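Local coordinates for protein beta-Ala-His dipeptidase (Homo sapiens, PDB 3DLJ) that hydrolyses carnosine, anserine and other Xaa-His dipeptides as a secreted, homodimeric metallopeptidase of the M20 family that binds two zinc ions per subunit, at residues A[73-78]-A[86-91]; A[276-281]-A[356-361]; A[14-19]-A[159-164]; A[137-142]-A[458-463]. All blocks are in the same frame, centred on the assembly; numbering follows the deposited sequence.

Contact 1: residues A[73-78]-A[86-91]; sequences VDMGPQ and LPIPPV
Met-75 lies across the extended chain from Ile-88 to Val-91, and its side chain touches Ile-88, Pro-89 and Val-91 in turn. CB rests on Ile-88 CG2 at 3.7 Å. CG, anti to the carbonyl carbon (chi1 -56°), comes to 3.3 Å from Pro-89 O. The chain bends at chi2 and chi3, which brings SD and then CE to Val-91, with CE 3.5 Å from its CG2. At the backbone of the same residue a water bridges the two segments, accepting from Met-75 N and donating to Ile-88 O.

Antiparallel pairing holds both ends. Val-73 and Val-91 exchange two bonds, the straighter one from Val-73 N to Val-91 O at 2.8 Å. Gln-78 and Leu-86 likewise bond in both directions, and Ile-88 N reaches Gly-76 O at 3.0 Å. Ile-88 CD1 touches the carbonyl oxygens of Gly-76 and Pro-77, both at 3.2 Å.

The Gln-78/Leu-86 end belongs to the beta hairpin of strands 77-79 and 85-87, the Val-73/Val-91 end to neighbouring strands 69-73 and 91-96 of the mixed sheet. Helix 46-65 packs on Leu-86, Pro-87, Pro-89 and Pro-90, while Leu-187 of helix 184-191 meets Val-73, Met-75 and Val-91.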
loop_
_atom_site.group_PDB
_atom_site.type_symbol
_atom_site.label_atom_id
_atom_site.label_comp_id
_atom_site.label_asym_id
_atom_site.label_seq_id
_atom_site.Cartn_x
_atom_site.Cartn_y
_atom_site.Cartn_z
ATOM N N VAL A 73 -0.397 -18.090 13.650
ATOM C CA VAL A 73 -1.375 -18.985 13.033
ATOM C C VAL A 73 -0.833 -19.620 11.748
ATOM O O VAL A 73 -0.470 -18.914 10.798
ATOM C CB VAL A 73 -2.670 -18.196 12.674
ATOM C CG1 VAL A 73 -3.703 -19.100 11.999
ATOM C CG2 VAL A 73 -3.243 -17.502 13.909
ATOM N N ASP A 74 -0.802 -20.951 11.714
ATOM C CA ASP A 74 -0.378 -21.684 10.528
ATOM C C ASP A 74 -1.360 -21.413 9.373
ATOM O O ASP A 74 -2.576 -21.584 9.523
ATOM C CB ASP A 74 -0.254 -23.184 10.845
ATOM N N MET A 75 -0.837 -20.956 8.239
ATOM C CA MET A 75 -1.685 -20.529 7.124
ATOM C C MET A 75 -1.775 -21.533 5.953
ATOM O O MET A 75 -2.602 -21.361 5.048
ATOM C CB MET A 75 -1.237 -19.154 6.605
ATOM C CG MET A 75 -1.211 -18.042 7.659
ATOM S SD MET A 75 -2.812 -17.771 8.434
ATOM C CE MET A 75 -3.649 -16.788 7.184
ATOM N N GLY A 76 -0.928 -22.565 5.974
ATOM C CA GLY A 76 -0.921 -23.591 4.926
ATOM C C GLY A 76 -0.295 -23.125 3.615
ATOM O O GLY A 76 0.316 -22.065 3.579
ATOM N N PRO A 77 -0.437 -23.927 2.530
ATOM C CA PRO A 77 0.204 -23.686 1.222
ATOM C C PRO A 77 -0.373 -22.563 0.350
ATOM O O PRO A 77 -1.570 -22.259 0.404
ATOM C CB PRO A 77 0.053 -25.034 0.491
ATOM C CG PRO A 77 -0.434 -26.015 1.541
ATOM C CD PRO A 77 -1.194 -25.191 2.527
ATOM N N GLN A 78 0.510 -21.963 -0.439
ATOM C CA GLN A 78 0.146 -21.018 -1.462
ATOM C C GLN A 78 0.262 -21.752 -2.800
ATOM O O GLN A 78 1.371 -22.082 -3.241
ATOM C CB GLN A 78 1.110 -19.828 -1.430
ATOM C CG GLN A 78 0.866 -18.758 -2.481
ATOM C CD GLN A 78 2.034 -17.786 -2.613
ATOM O OE1 GLN A 78 3.113 -18.020 -2.074
ATOM N NE2 GLN A 78 1.820 -16.695 -3.329
ATOM N N LEU A 86 4.103 -23.091 -2.254
ATOM C CA LEU A 86 5.003 -22.542 -1.218
ATOM C C LEU A 86 4.208 -22.386 0.078
ATOM O O LEU A 86 3.007 -22.089 0.022
ATOM C CB LEU A 86 5.537 -21.161 -1.629
ATOM C CG LEU A 86 6.792 -21.035 -2.497
ATOM C CD1 LEU A 86 6.970 -19.593 -2.914
ATOM C CD2 LEU A 86 8.050 -21.562 -1.800
ATOM N N PRO A 87 4.864 -22.566 1.241
ATOM C CA PRO A 87 4.195 -22.269 2.516
ATOM C C PRO A 87 3.915 -20.779 2.654
ATOM O O PRO A 87 4.744 -19.967 2.258
ATOM C CB PRO A 87 5.218 -22.693 3.573
ATOM C CG PRO A 87 6.229 -23.485 2.856
ATOM C CD PRO A 87 6.244 -23.033 1.448
ATOM N N ILE A 88 2.748 -20.439 3.190
ATOM C CA ILE A 88 2.425 -19.055 3.549
ATOM C C ILE A 88 2.979 -18.804 4.954
ATOM O O ILE A 88 2.896 -19.702 5.814
ATOM C CB ILE A 88 0.897 -18.805 3.516
ATOM C CG1 ILE A 88 0.337 -19.063 2.112
ATOM C CG2 ILE A 88 0.539 -17.397 3.938
ATOM C CD1 ILE A 88 -1.118 -19.560 2.138
ATOM N N PRO A 89 3.602 -17.617 5.178
ATOM C CA PRO A 89 4.023 -17.179 6.512
ATOM C C PRO A 89 2.866 -17.063 7.502
ATOM O O PRO A 89 1.766 -16.653 7.103
ATOM C CB PRO A 89 4.626 -15.787 6.251
ATOM C CG PRO A 89 4.070 -15.368 4.955
ATOM C CD PRO A 89 4.024 -16.639 4.157
ATOM N N PRO A 90 3.115 -17.402 8.788
ATOM C CA PRO A 90 2.052 -17.350 9.783
ATOM C C PRO A 90 1.526 -15.945 9.961
ATOM O O PRO A 90 2.213 -14.969 9.630
ATOM C CB PRO A 90 2.725 -17.856 11.075
ATOM C CG PRO A 90 4.178 -17.640 10.874
ATOM C CD PRO A 90 4.389 -17.857 9.377
ATOM N N VAL A 91 0.290 -15.845 10.426
ATOM C CA VAL A 91 -0.254 -14.557 10.770
ATOM C C VAL A 91 -0.110 -14.432 12.292
ATOM O O VAL A 91 -0.454 -15.354 13.033
ATOM C CB VAL A 91 -1.711 -14.388 10.304
ATOM C CG1 VAL A 91 -2.332 -13.175 10.967
ATOM C CG2 VAL A 91 -1.771 -14.229 8.766
HETATM O O HOH W 1 2.136 -20.298 8.136
#

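Contact 2: residues A[276-281]-A[356-361]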
loop_
_atom_site.group_PDB
_atom_site.type_symbol
_atom_site.label_atom_id
_atom_site.label_comp_id
_atom_site.label_asym_id
_atom_site.label_seq_id
_atom_site.Cartn_x
_atom_site.Cartn_y
_atom_site.Cartn_z
ATOM N N GLU A 276 -20.454 6.226 -14.818
ATOM C CA GLU A 276 -20.904 6.105 -13.442
ATOM C C GLU A 276 -20.071 6.854 -12.394
ATOM O O GLU A 276 -20.333 6.711 -11.192
ATOM C CB GLU A 276 -21.076 4.620 -13.061
ATOM C CG GLU A 276 -22.120 3.873 -13.916
ATOM C CD GLU A 276 -22.544 2.546 -13.294
ATOM O OE1 GLU A 276 -23.456 2.561 -12.415
ATOM O OE2 GLU A 276 -21.965 1.493 -13.682
ATOM N N VAL A 277 -19.088 7.651 -12.827
ATOM C CA VAL A 277 -18.329 8.510 -11.891
ATOM C C VAL A 277 -19.284 9.527 -11.274
ATOM O O VAL A 277 -20.051 10.153 -12.002
ATOM C CB VAL A 277 -17.135 9.252 -12.579
ATOM C CG1 VAL A 277 -16.318 10.055 -11.548
ATOM C CG2 VAL A 277 -16.228 8.276 -13.360
ATOM N N VAL A 278 -19.276 9.699 -9.949
ATOM C CA VAL A 278 -20.220 10.676 -9.363
ATOM C C VAL A 278 -19.948 12.092 -9.882
ATOM O O VAL A 278 -18.777 12.476 -10.034
ATOM C CB VAL A 278 -20.297 10.684 -7.805
ATOM C CG1 VAL A 278 -20.836 9.364 -7.293
ATOM C CG2 VAL A 278 -18.981 11.008 -7.180
ATOM N N PRO A 279 -21.022 12.863 -10.149
ATOM C CA PRO A 279 -20.854 14.233 -10.628
ATOM C C PRO A 279 -20.140 15.098 -9.595
ATOM O O PRO A 279 -20.442 15.010 -8.405
ATOM C CB PRO A 279 -22.304 14.735 -10.815
ATOM C CG PRO A 279 -23.141 13.520 -10.884
ATOM C CD PRO A 279 -22.450 12.507 -10.003
ATOM N N LEU A 280 -19.185 15.898 -10.057
ATOM C CA LEU A 280 -18.558 16.916 -9.227
ATOM C C LEU A 280 -19.584 17.977 -8.841
ATOM O O LEU A 280 -20.301 18.493 -9.719
ATOM C CB LEU A 280 -17.379 17.557 -9.968
ATOM C CG LEU A 280 -16.502 18.524 -9.174
ATOM C CD1 LEU A 280 -16.028 17.923 -7.857
ATOM C CD2 LEU A 280 -15.325 18.985 -10.026
ATOM N N THR A 281 -19.681 18.268 -7.534
ATOM C CA THR A 281 -20.584 19.308 -7.007
ATOM C C THR A 281 -19.797 20.470 -6.408
ATOM O O THR A 281 -18.613 20.348 -6.117
ATOM C CB THR A 281 -21.578 18.780 -5.916
ATOM O OG1 THR A 281 -20.868 18.247 -4.789
ATOM C CG2 THR A 281 -22.514 17.719 -6.478
ATOM N N VAL A 356 -13.220 4.795 -8.804
ATOM C CA VAL A 356 -13.788 5.767 -7.887
ATOM C C VAL A 356 -15.325 5.591 -7.866
ATOM O O VAL A 356 -15.893 4.971 -8.764
ATOM C CB VAL A 356 -13.408 7.231 -8.297
ATOM C CG1 VAL A 356 -11.899 7.404 -8.320
ATOM C CG2 VAL A 356 -14.023 7.604 -9.657
ATOM N N PRO A 357 -15.992 6.092 -6.817
ATOM C CA PRO A 357 -17.455 6.146 -6.822
ATOM C C PRO A 357 -18.006 6.853 -8.070
ATOM O O PRO A 357 -17.479 7.900 -8.445
ATOM C CB PRO A 357 -17.782 6.957 -5.564
ATOM C CG PRO A 357 -16.604 6.816 -4.681
ATOM C CD PRO A 357 -15.411 6.572 -5.543
ATOM N N HIS A 358 -19.039 6.304 -8.718
ATOM C CA HIS A 358 -19.681 5.039 -8.348
ATOM C C HIS A 358 -19.427 3.897 -9.340
ATOM O O HIS A 358 -20.360 3.210 -9.730
ATOM C CB HIS A 358 -21.195 5.240 -8.202
ATOM C CG HIS A 358 -21.602 5.718 -6.848
ATOM N ND1 HIS A 358 -22.659 6.582 -6.648
ATOM C CD2 HIS A 358 -21.074 5.472 -5.622
ATOM C CE1 HIS A 358 -22.772 6.839 -5.354
ATOM N NE2 HIS A 358 -21.820 6.181 -4.712
ATOM N N MET A 359 -18.170 3.685 -9.731
ATOM C CA MET A 359 -17.847 2.692 -10.772
ATOM C C MET A 359 -18.048 1.214 -10.352
ATOM O O MET A 359 -17.606 0.788 -9.291
ATOM C CB MET A 359 -16.414 2.913 -11.301
ATOM C CG MET A 359 -16.145 4.334 -11.844
ATOM S SD MET A 359 -14.406 4.683 -12.212
ATOM C CE MET A 359 -14.226 3.839 -13.801
ATOM N N ASN A 360 -18.676 0.439 -11.229
ATOM C CA ASN A 360 -18.806 -1.009 -11.059
ATOM C C ASN A 360 -17.637 -1.823 -11.679
ATOM O O ASN A 360 -17.372 -1.732 -12.879
ATOM C CB ASN A 360 -20.144 -1.471 -11.643
ATOM C CG ASN A 360 -20.432 -2.933 -11.350
ATOM O OD1 ASN A 360 -20.216 -3.800 -12.199
ATOM N ND2 ASN A 360 -20.899 -3.217 -10.126
ATOM N N VAL A 361 -16.974 -2.629 -10.846
ATOM C CA VAL A 361 -15.899 -3.531 -11.276
ATOM C C VAL A 361 -16.290 -4.438 -12.459
ATOM O O VAL A 361 -15.531 -4.588 -13.421
ATOM C CB VAL A 361 -15.376 -4.404 -10.084
ATOM C CG1 VAL A 361 -14.352 -5.407 -10.557
ATOM C CG2 VAL A 361 -14.755 -3.545 -9.001
#
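With CG1 anti to its carbonyl carbon (chi1 -64°), Val-278 sets this methyl over one face of the His-358 imidazole, whose CG is placed by a chi1 of -86°. The contact is a CH-pi interaction: Val-278 CG1 lies 3.7 Å from the ring centroid and is displaced toward the rim, where His-358 ND1 is its nearest atom at 3.4 Å. The two side chains run at a slant to one another.

Two backbone hydrogen bonds join the loops. His-358 N donates to Glu-276 O at 2.8 Å, and Val-278 N to Pro-357 O at 3.0 Å, the latter nearly straight at 170°. The peptide between Pro-357 and His-358 is cis, a sharp reversal just after strand 346-355 of the branched mixed sheet and before helix 361-377. A bond from Met-359 N back to Val-356 O (2.8 Å) closes this turn, and Asn-360 caps the helix through OD1 to Ala-363 N. The other loop leads into helix 282-289, with Thr-281 at its N-cap.

Val-277 spreads its two methyls over the turn, CG1 against Val-356 CG2 at 3.9 Å and CG2 beside Met-359 SD at 4.2 Å. Arg-321 bonds to Val-278 O and touches Val-277, while Pro-323 packs on both Val-356 and Met-359. At the exposed end, the Glu-276 side chain lies alongside Asn-360, its OE2 about 4.0 Å from Asn-360 CB.

Contact 3: residues A[14-19]-A[159-164]; sequences EKVFQY and RALEQD
The C-terminal end of helix 141-160, where the chain leaves in a Schellman motif, packs against the N-terminal helix 13-22 through Tyr-19, Leu-161 and Ala-160. Glu-162 takes the positive phi (53°) of the motif, and its N bonds back to Arg-159 O at 3.2 Å. Leu-161 and Gln-163, the residues before and after Glu-162, both point toward helix 13-22.

No hydrogen bond joins the two segments; the contact is made by apolar touching. The Tyr-19 side chain, with CG anti to the backbone N (chi1 -174°), slides past that of Leu-161 in the opposite direction. Tyr-19 CD1 comes to 4.0 Å from Leu-161 CD2, while the far end of the ring reaches the last turn of the other helix: CE1 lies 3.5 Å from Ala-160 CB, and the phenol OH is 3.4 Å from the same methyl. The second methyl of Leu-161 goes to the helix backbone, CD1 approaching Lys-15 O at 3.7 Å and Val-16 N at 3.8 Å, and touches Val-16 CG2 at 4.3 Å. Leucine thus sits with one branch against Tyr-19 CD1 and the other at the backbone of Lys-15 and Val-16. Gln-163 crosses Val-16 at about a right angle.

Val-16, which is buried, also meets Ala-157 and Phe-158 of helix 141-160 and Ala-475 of helix 464-482, and the Tyr-19 ring stacks with that of His-23. This is surface helix packing away from the zinc site, with a Schellman-terminated helix end laid against the side of a second helix.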
loop_
_atom_site.group_PDB
_atom_site.type_symbol
_atom_site.label_atom_id
_atom_site.label_comp_id
_atom_site.label_asym_id
_atom_site.label_seq_id
_atom_site.Cartn_x
_atom_site.Cartn_y
_atom_site.Cartn_z
ATOM N N GLU A 14 4.446 13.125 28.679
ATOM C CA GLU A 14 5.712 13.820 28.769
ATOM C C GLU A 14 6.840 12.816 28.959
ATOM O O GLU A 14 7.849 12.915 28.287
ATOM C CB GLU A 14 5.699 14.818 29.939
ATOM C CG GLU A 14 6.640 16.016 29.744
ATOM N N LYS A 15 6.650 11.848 29.859
ATOM C CA LYS A 15 7.671 10.859 30.197
ATOM C C LYS A 15 7.817 9.858 29.079
ATOM O O LYS A 15 8.937 9.515 28.714
ATOM C CB LYS A 15 7.344 10.152 31.517
ATOM C CG LYS A 15 8.061 10.771 32.694
ATOM C CD LYS A 15 7.120 11.276 33.770
ATOM C CE LYS A 15 7.853 12.175 34.751
ATOM N NZ LYS A 15 6.923 12.900 35.652
ATOM N N VAL A 16 6.683 9.406 28.536
ATOM C CA VAL A 16 6.644 8.563 27.329
ATOM C C VAL A 16 7.358 9.233 26.148
ATOM O O VAL A 16 8.150 8.604 25.485
ATOM C CB VAL A 16 5.184 8.177 26.934
ATOM C CG1 VAL A 16 5.133 7.618 25.532
ATOM C CG2 VAL A 16 4.628 7.163 27.890
ATOM N N PHE A 17 7.085 10.514 25.922
ATOM C CA PHE A 17 7.731 11.309 24.862
ATOM C C PHE A 17 9.229 11.454 25.104
ATOM O O PHE A 17 10.019 11.329 24.164
ATOM C CB PHE A 17 7.094 12.705 24.754
ATOM C CG PHE A 17 5.768 12.740 24.009
ATOM C CD1 PHE A 17 4.988 11.594 23.844
ATOM C CD2 PHE A 17 5.293 13.943 23.486
ATOM C CE1 PHE A 17 3.770 11.642 23.177
ATOM C CE2 PHE A 17 4.074 13.997 22.804
ATOM C CZ PHE A 17 3.310 12.847 22.661
ATOM N N GLN A 18 9.608 11.735 26.355
ATOM C CA GLN A 18 11.009 11.787 26.767
ATOM C C GLN A 18 11.704 10.471 26.430
ATOM O O GLN A 18 12.785 10.487 25.867
ATOM C CB GLN A 18 11.167 12.053 28.279
ATOM C CG GLN A 18 10.642 13.374 28.812
ATOM C CD GLN A 18 10.620 13.438 30.376
ATOM O OE1 GLN A 18 11.394 12.735 31.075
ATOM N NE2 GLN A 18 9.747 14.284 30.912
ATOM N N TYR A 19 11.088 9.346 26.809
ATOM C CA TYR A 19 11.603 7.984 26.524
ATOM C C TYR A 19 11.873 7.789 25.026
ATOM O O TYR A 19 12.964 7.387 24.624
ATOM C CB TYR A 19 10.638 6.899 27.065
ATOM C CG TYR A 19 11.140 5.471 26.939
ATOM C CD1 TYR A 19 11.745 4.808 28.019
ATOM C CD2 TYR A 19 11.023 4.787 25.731
ATOM C CE1 TYR A 19 12.214 3.476 27.887
ATOM C CE2 TYR A 19 11.482 3.499 25.586
ATOM C CZ TYR A 19 12.078 2.842 26.655
ATOM O OH TYR A 19 12.516 1.548 26.426
ATOM N N ARG A 159 5.404 0.321 28.478
ATOM C CA ARG A 159 5.829 -0.916 29.133
ATOM C C ARG A 159 7.142 -0.763 29.930
ATOM O O ARG A 159 7.229 -1.176 31.092
ATOM C CB ARG A 159 5.924 -2.056 28.100
ATOM C CG ARG A 159 4.573 -2.438 27.423
ATOM C CD ARG A 159 3.566 -3.107 28.392
ATOM N NE ARG A 159 4.136 -4.329 28.948
ATOM C CZ ARG A 159 3.987 -4.744 30.202
ATOM N NH1 ARG A 159 3.266 -4.029 31.066
ATOM N NH2 ARG A 159 4.582 -5.867 30.603
ATOM N N ALA A 160 8.163 -0.189 29.292
ATOM C CA ALA A 160 9.434 0.109 29.959
ATOM C C ALA A 160 9.243 0.998 31.204
ATOM O O ALA A 160 9.881 0.777 32.225
ATOM C CB ALA A 160 10.390 0.753 28.989
ATOM N N LEU A 161 8.358 1.985 31.122
ATOM C CA LEU A 161 8.112 2.907 32.240
ATOM C C LEU A 161 7.082 2.429 33.269
ATOM O O LEU A 161 6.787 3.139 34.222
ATOM C CB LEU A 161 7.706 4.292 31.713
ATOM C CG LEU A 161 8.713 4.997 30.802
ATOM C CD1 LEU A 161 8.112 6.227 30.151
ATOM C CD2 LEU A 161 9.991 5.331 31.557
ATOM N N GLU A 162 6.559 1.221 33.087
ATOM C CA GLU A 162 5.502 0.666 33.944
ATOM C C GLU A 162 4.325 1.632 34.041
ATOM O O GLU A 162 3.690 1.788 35.084
ATOM C CB GLU A 162 6.036 0.280 35.334
ATOM C CG GLU A 162 7.161 -0.748 35.293
ATOM C CD GLU A 162 7.992 -0.766 36.566
ATOM O OE1 GLU A 162 7.413 -1.000 37.654
ATOM O OE2 GLU A 162 9.228 -0.559 36.472
ATOM N N GLN A 163 4.057 2.294 32.929
ATOM C CA GLN A 163 2.870 3.070 32.818
ATOM C C GLN A 163 1.771 2.217 32.159
ATOM O O GLN A 163 1.973 1.599 31.116
ATOM C CB GLN A 163 3.128 4.376 32.072
ATOM C CG GLN A 163 1.888 5.273 32.000
ATOM C CD GLN A 163 2.173 6.658 31.457
ATOM O OE1 GLN A 163 3.332 7.095 31.414
ATOM N NE2 GLN A 163 1.104 7.376 31.056
ATOM N N ASP A 164 0.638 2.165 32.845
ATOM C CA ASP A 164 -0.612 1.635 32.365
ATOM C C ASP A 164 -0.888 2.134 30.949
ATOM O O ASP A 164 -0.890 3.352 30.698
ATOM C CB ASP A 164 -1.722 2.126 33.316
ATOM C CG ASP A 164 -3.093 1.510 33.014
ATOM O OD1 ASP A 164 -3.210 0.256 33.080
ATOM O OD2 ASP A 164 -4.053 2.293 32.746
#

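Contact 4: residues A[137-142]-A[458-463]; sequences YGRGAT and QNEKIN
Glu-460 gathers the charged and polar bonds of the contact around its buried carboxylate. OE1 forms a salt bridge with Arg-139 NH2 at 2.9 Å, using its anti lone pair and lying near the guanidinium plane, and accepts a second, nearly straight bond from Gly-140 N at 3.0 Å that arrives from above the carboxylate plane. OE2 takes Thr-142 N at 3.0 Å on its anti side, and Asp-143 N as well. With CG anti to the backbone N (chi1 -177°) and an extended chain beyond it, the acid reaches into the type II beta turn of Gly-138 to Ala-141.

That turn leads into helix 141-160, so the carboxylate sits at the helix's N-terminal end, where the backbone NH groups of the first turn probably favour its negative charge. By bonding the N of Asp-143, which bridges the two zinc ions, Glu-460 acts as a second-shell residue of the M20 dinuclear site. Arg-139 is held further by the carbonyls of Gln-114, Pro-115 and Ser-457.

Tyr-137 and Lys-461 form a non-hydrogen-bonded antiparallel pair in the small sheet of strands 130-132, 135-137 and 461-463, and Gly-138 N bonds Glu-460 O at 2.8 Å. Asn-459 O lies at the edge of the Tyr-137 ring.

Among the nonpolar contacts, Lys-461 CB makes a CH-pi contact over one face of the Tyr-137 ring, toward its rim, 3.9 Å from the centroid. Ala-141 CB meets Ile-462 CG2 at 4.0 Å.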
loop_
_atom_site.group_PDB
_atom_site.type_symbol
_atom_site.label_atom_id
_atom_site.label_comp_id
_atom_site.label_asym_id
_atom_site.label_seq_id
_atom_site.Cartn_x
_atom_site.Cartn_y
_atom_site.Cartn_z
ATOM N N TYR A 137 16.986 5.092 4.416
ATOM C CA TYR A 137 16.776 4.442 3.116
ATOM C C TYR A 137 16.862 2.929 3.213
ATOM O O TYR A 137 17.808 2.399 3.790
ATOM C CB TYR A 137 17.820 4.929 2.111
ATOM C CG TYR A 137 17.533 6.299 1.566
ATOM C CD1 TYR A 137 18.144 7.428 2.091
ATOM C CD2 TYR A 137 16.654 6.461 0.502
ATOM C CE1 TYR A 137 17.872 8.694 1.571
ATOM C CE2 TYR A 137 16.374 7.710 -0.010
ATOM C CZ TYR A 137 16.987 8.810 0.511
ATOM O OH TYR A 137 16.672 10.042 -0.027
ATOM N N GLY A 138 15.882 2.236 2.630
ATOM C CA GLY A 138 15.859 0.796 2.677
ATOM C C GLY A 138 14.508 0.275 2.274
ATOM O O GLY A 138 13.490 0.960 2.451
ATOM N N ARG A 139 14.483 -0.934 1.730
ATOM C CA ARG A 139 13.216 -1.559 1.359
ATOM C C ARG A 139 12.393 -1.937 2.607
ATOM O O ARG A 139 12.876 -2.640 3.498
ATOM C CB ARG A 139 13.459 -2.778 0.444
ATOM C CG ARG A 139 12.240 -3.662 0.262
ATOM C CD ARG A 139 11.065 -2.901 -0.452
ATOM N NE ARG A 139 11.254 -2.890 -1.905
ATOM C CZ ARG A 139 11.334 -1.805 -2.679
ATOM N NH1 ARG A 139 11.521 -1.969 -3.978
ATOM N NH2 ARG A 139 11.208 -0.559 -2.182
ATOM N N GLY A 140 11.144 -1.468 2.655
ATOM C CA GLY A 140 10.274 -1.680 3.821
ATOM C C GLY A 140 10.352 -0.597 4.887
ATOM O O GLY A 140 9.693 -0.712 5.921
ATOM N N ALA A 141 11.168 0.436 4.667
ATOM C CA ALA A 141 11.329 1.520 5.665
ATOM C C ALA A 141 10.012 2.213 5.968
ATOM O O ALA A 141 9.679 2.422 7.132
ATOM C CB ALA A 141 12.385 2.554 5.215
ATOM N N THR A 142 9.280 2.584 4.917
ATOM C CA THR A 142 7.927 3.151 5.048
ATOM C C THR A 142 6.833 2.054 4.848
ATOM O O THR A 142 5.792 2.090 5.495
ATOM C CB THR A 142 7.702 4.345 4.071
ATOM O OG1 THR A 142 6.847 5.318 4.687
ATOM C CG2 THR A 142 7.058 3.897 2.767
ATOM N N GLN A 458 12.700 2.192 -6.222
ATOM C CA GLN A 458 14.104 2.289 -5.853
ATOM C C GLN A 458 14.241 3.438 -4.879
ATOM O O GLN A 458 13.550 4.449 -5.016
ATOM C CB GLN A 458 14.987 2.594 -7.072
ATOM C CG GLN A 458 14.631 1.838 -8.329
ATOM C CD GLN A 458 13.726 2.635 -9.244
ATOM O OE1 GLN A 458 12.779 3.276 -8.799
ATOM N NE2 GLN A 458 14.025 2.604 -10.540
ATOM N N ASN A 459 15.139 3.277 -3.912
ATOM C CA ASN A 459 15.475 4.328 -2.941
ATOM C C ASN A 459 14.293 4.754 -2.063
ATOM O O ASN A 459 14.097 5.942 -1.789
ATOM C CB ASN A 459 16.169 5.500 -3.657
ATOM C CG ASN A 459 17.376 5.038 -4.479
ATOM O OD1 ASN A 459 18.290 4.424 -3.939
ATOM N ND2 ASN A 459 17.361 5.292 -5.780
ATOM N N GLU A 460 13.498 3.761 -1.655
ATOM C CA GLU A 460 12.515 3.892 -0.579
ATOM C C GLU A 460 13.187 4.346 0.721
ATOM O O GLU A 460 14.268 3.901 1.039
ATOM C CB GLU A 460 11.827 2.540 -0.314
ATOM C CG GLU A 460 10.742 2.646 0.740
ATOM C CD GLU A 460 10.099 1.346 1.106
ATOM O OE1 GLU A 460 10.253 0.320 0.373
ATOM O OE2 GLU A 460 9.380 1.361 2.134
ATOM N N LYS A 461 12.515 5.208 1.470
ATOM C CA LYS A 461 12.991 5.675 2.776
ATOM C C LYS A 461 11.778 5.936 3.664
ATOM O O LYS A 461 10.643 6.025 3.177
ATOM C CB LYS A 461 13.781 6.994 2.631
ATOM C CG LYS A 461 12.942 8.056 1.921
ATOM C CD LYS A 461 13.243 9.440 2.332
ATOM C CE LYS A 461 12.347 10.456 1.628
ATOM N NZ LYS A 461 11.185 10.840 2.471
ATOM N N ILE A 462 12.037 6.070 4.963
ATOM C CA ILE A 462 11.176 6.810 5.845
ATOM C C ILE A 462 12.058 7.878 6.483
ATOM O O ILE A 462 13.237 7.608 6.779
ATOM C CB ILE A 462 10.451 5.914 6.901
ATOM C CG1 ILE A 462 9.307 6.709 7.570
ATOM C CG2 ILE A 462 11.455 5.293 7.930
ATOM C CD1 ILE A 462 8.442 5.910 8.488
ATOM N N ASN A 463 11.527 9.095 6.658
ATOM C CA ASN A 463 12.249 10.114 7.429
ATOM C C ASN A 463 12.356 9.745 8.911
ATOM O O ASN A 463 11.382 9.290 9.506
ATOM C CB ASN A 463 11.599 11.505 7.290
ATOM C CG ASN A 463 11.502 11.963 5.847
ATOM O OD1 ASN A 463 12.231 11.486 4.985
ATOM N ND2 ASN A 463 10.604 12.896 5.580
#

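How the contacts relate
From the N terminus, helix 13-22 opens contact 3, whose loop closes only at the end of helix 141-160. Nested within it, contact 1 closes a short hairpin at the edge of the mixed sheet. Contact 4 opens at 137-142, before contact 3 has closed, so the two cross; they use the two ends of helix 141-160, with centres about 28 Å apart. The long loop closed by contact 4 at 458-463 encloses contact 2, which joins two loops beside the branched sheet on the opposite side of the chain's centre from contact 4. Contact 4 thereby brings the C-terminal part of the chain back to the zinc site.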